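Local coordinates for possible sortase-like protein (Corynebacterium diphtheriae, PDB 5UUS) that is probably a class E-like sortase, a cysteine transpeptidase that would cleave sorting signals to attach proteins at the bacterial surface, at residues 82-86 against 170-175. Numbering follows the deposited sequence.
Sequences RGNFA and TISALP
A buried loop-on-sheet contact: in the sortase beta-barrel, the loop 170-175, between strands 160-163 and 188-193, lies over one face of strand 83-88 at its N-terminal end. The two segments bury 249 Å² between them, and an asparagine side chain, not strand pairing, joins them. Residues 84-86 are extended, with Asn84 at phi/psi -135/112; Asn84 and Ala86 point CA-to-CB toward the loop, Phe85 away. With chi1 t (-167°) and chi2 near -8°, Asn84 sends ND2 into the bend of the loop, donating to Ser172 O at 2.9 Å (N-H...O 159°) and weakly to Thr170 O at 3.2 Å (131°). The loop can offer both carbonyls because it leaves a 3-10 turn at Ile171 (-106/8), extends at Ser172 (-66/152) and turns back at Ala173 (-50/-44). Gly83 and Ala173 lie 4.1 Å apart CA to CA; Gly83 CA makes a CA-H...O contact of 3.4 Å with Ala173 O. Gly83 at phi/psi 118/-143 needs to be glycine, since a CB would jam against the preceding carbonyl. Ala86 CB packs on Ile171 CG2 at 3.7 Å. Asn84 OD1 hydrogen-bonds Thr191 OG1, tying the loop's anchor to the parallel neighbour strand 188-193, while Thr170 and Pro175 touch strand 204-216, so the loop touches strands 83-88 and 204-216, the two neighbours of 188-193 in the sheet.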
ATOM      1  N   ARG A  82       8.550  -8.114  -0.182  1.00 42.58           N
ATOM      2  CA  ARG A  82       7.727  -9.121  -0.837  1.00 41.64           C
ATOM      3  C   ARG A  82       6.715  -9.640   0.175  1.00 40.30           C
ATOM      4  O   ARG A  82       7.063  -9.867   1.338  1.00 38.11           O
ATOM      5  CB  ARG A  82       8.615 -10.240  -1.383  1.00 38.24           C
ATOM      6  CG  ARG A  82       9.614  -9.719  -2.442  1.00 40.56           C
ATOM      7  CD  ARG A  82      10.409 -10.878  -3.055  1.00 46.53           C
ATOM      8  NE  ARG A  82      11.453 -10.413  -3.971  1.00 51.08           N
ATOM      9  CZ  ARG A  82      11.321 -10.324  -5.294  1.00 65.18           C
ATOM     10  NH1 ARG A  82      10.176 -10.665  -5.899  1.00 65.77           N
ATOM     11  NH2 ARG A  82      12.343  -9.880  -6.017  1.00 68.41           N
ATOM     12  N   GLY A  83       5.464  -9.798  -0.250  1.00 36.46           N
ATOM     13  CA  GLY A  83       4.378 -10.082   0.685  1.00 31.42           C
ATOM     14  C   GLY A  83       3.382  -8.943   0.618  1.00 35.60           C
ATOM     15  O   GLY A  83       3.133  -8.386  -0.457  1.00 39.85           O
ATOM     16  N   ASN A  84       2.816  -8.580   1.768  1.00 36.14           N
ATOM     17  CA  ASN A  84       1.713  -7.623   1.804  1.00 34.09           C
ATOM     18  C   ASN A  84       1.912  -6.577   2.905  1.00 37.39           C
ATOM     19  O   ASN A  84       1.905  -6.897   4.096  1.00 35.78           O
ATOM     20  CB  ASN A  84       0.399  -8.395   1.988  1.00 34.36           C
ATOM     21  CG  ASN A  84      -0.842  -7.551   1.739  1.00 39.38           C
ATOM     22  OD1 ASN A  84      -0.785  -6.322   1.562  1.00 37.46           O
ATOM     23  ND2 ASN A  84      -1.993  -8.218   1.744  1.00 37.24           N
ATOM     24  N   PHE A  85       2.151  -5.337   2.492  1.00 34.59           N
ATOM     25  CA  PHE A  85       2.274  -4.221   3.425  1.00 35.75           C
ATOM     26  C   PHE A  85       0.857  -3.613   3.583  1.00 34.32           C
ATOM     27  O   PHE A  85       0.378  -2.950   2.674  1.00 34.67           O
ATOM     28  CB  PHE A  85       3.296  -3.209   2.894  1.00 34.02           C
ATOM     29  CG  PHE A  85       3.188  -1.842   3.512  1.00 39.07           C
ATOM     30  CD1 PHE A  85       3.370  -1.663   4.879  1.00 40.28           C
ATOM     31  CD2 PHE A  85       2.920  -0.721   2.718  1.00 33.46           C
ATOM     32  CE1 PHE A  85       3.246  -0.391   5.463  1.00 42.38           C
ATOM     33  CE2 PHE A  85       2.807   0.555   3.298  1.00 35.53           C
ATOM     34  CZ  PHE A  85       2.962   0.710   4.677  1.00 37.57           C
ATOM     35  N   ALA A  86       0.194  -3.870   4.717  1.00 35.31           N
ATOM     36  CA  ALA A  86      -1.217  -3.505   4.909  1.00 38.75           C
ATOM     37  C   ALA A  86      -1.418  -2.377   5.924  1.00 39.84           C
ATOM     38  O   ALA A  86      -0.790  -2.360   6.987  1.00 35.72           O
ATOM     39  CB  ALA A  86      -2.030  -4.735   5.344  1.00 37.90           C
ATOM     40  N   THR A 170      -7.397 -10.724   3.577  1.00 34.91           N
ATOM     41  CA  THR A 170      -7.071  -9.541   2.778  1.00 35.34           C
ATOM     42  C   THR A 170      -5.692  -8.960   3.091  1.00 33.19           C
ATOM     43  O   THR A 170      -5.105  -8.299   2.237  1.00 34.61           O
ATOM     44  CB  THR A 170      -8.099  -8.403   2.950  1.00 32.92           C
ATOM     45  OG1 THR A 170      -8.257  -8.090   4.334  1.00 39.58           O
ATOM     46  CG2 THR A 170      -9.483  -8.829   2.338  1.00 35.04           C
ATOM     47  N   ILE A 171      -5.194  -9.188   4.305  1.00 40.32           N
ATOM     48  CA  ILE A 171      -3.871  -8.661   4.691  1.00 39.76           C
ATOM     49  C   ILE A 171      -2.785  -9.765   4.736  1.00 42.39           C
ATOM     50  O   ILE A 171      -1.651  -9.501   5.149  1.00 37.19           O
ATOM     51  CB  ILE A 171      -3.924  -7.923   6.072  1.00 32.09           C
ATOM     52  CG1 ILE A 171      -4.190  -8.895   7.217  1.00 43.73           C
ATOM     53  CG2 ILE A 171      -5.022  -6.834   6.094  1.00 33.59           C
ATOM     54  CD1 ILE A 171      -4.135  -8.232   8.599  1.00 46.18           C
ATOM     55  N   SER A 172      -3.114 -10.973   4.272  1.00 40.93           N
ATOM     56  CA  SER A 172      -2.130 -12.066   4.167  1.00 42.99           C
ATOM     57  C   SER A 172      -1.054 -11.777   3.137  1.00 40.77           C
ATOM     58  O   SER A 172      -1.304 -11.049   2.170  1.00 34.49           O
ATOM     59  CB  SER A 172      -2.819 -13.381   3.806  1.00 45.71           C
ATOM     60  OG  SER A 172      -3.540 -13.862   4.922  1.00 48.08           O
ATOM     61  N   ALA A 173       0.133 -12.359   3.343  1.00 42.10           N
ATOM     62  CA  ALA A 173       1.310 -12.082   2.500  1.00 38.73           C
ATOM     63  C   ALA A 173       0.960 -12.206   1.015  1.00 39.05           C
ATOM     64  O   ALA A 173       1.317 -11.372   0.204  1.00 41.55           O
ATOM     65  CB  ALA A 173       2.440 -13.026   2.865  1.00 37.45           C
ATOM     66  N   LEU A 174       0.220 -13.261   0.684  1.00 40.36           N
ATOM     67  CA  LEU A 174      -0.397 -13.385  -0.621  1.00 36.07           C
ATOM     68  C   LEU A 174      -1.895 -13.151  -0.407  1.00 39.52           C
ATOM     69  O   LEU A 174      -2.567 -14.001   0.194  1.00 38.88           O
ATOM     70  CB  LEU A 174      -0.123 -14.763  -1.227  1.00 41.83           C
ATOM     71  CG  LEU A 174      -0.786 -15.039  -2.578  1.00 46.50           C
ATOM     72  CD1 LEU A 174      -0.232 -14.074  -3.620  1.00 46.99           C
ATOM     73  CD2 LEU A 174      -0.566 -16.493  -3.006  1.00 47.64           C
ATOM     74  N   PRO A 175      -2.414 -11.993  -0.867  1.00 40.42           N
ATOM     75  CA  PRO A 175      -3.768 -11.581  -0.427  1.00 41.44           C
ATOM     76  C   PRO A 175      -4.882 -12.551  -0.825  1.00 41.40           C
ATOM     77  O   PRO A 175      -4.801 -13.202  -1.871  1.00 38.88           O
ATOM     78  CB  PRO A 175      -3.982 -10.213  -1.093  1.00 43.61           C
ATOM     79  CG  PRO A 175      -2.821  -9.985  -2.010  1.00 45.89           C
ATOM     80  CD  PRO A 175      -1.722 -10.959  -1.652  1.00 40.82           C
TER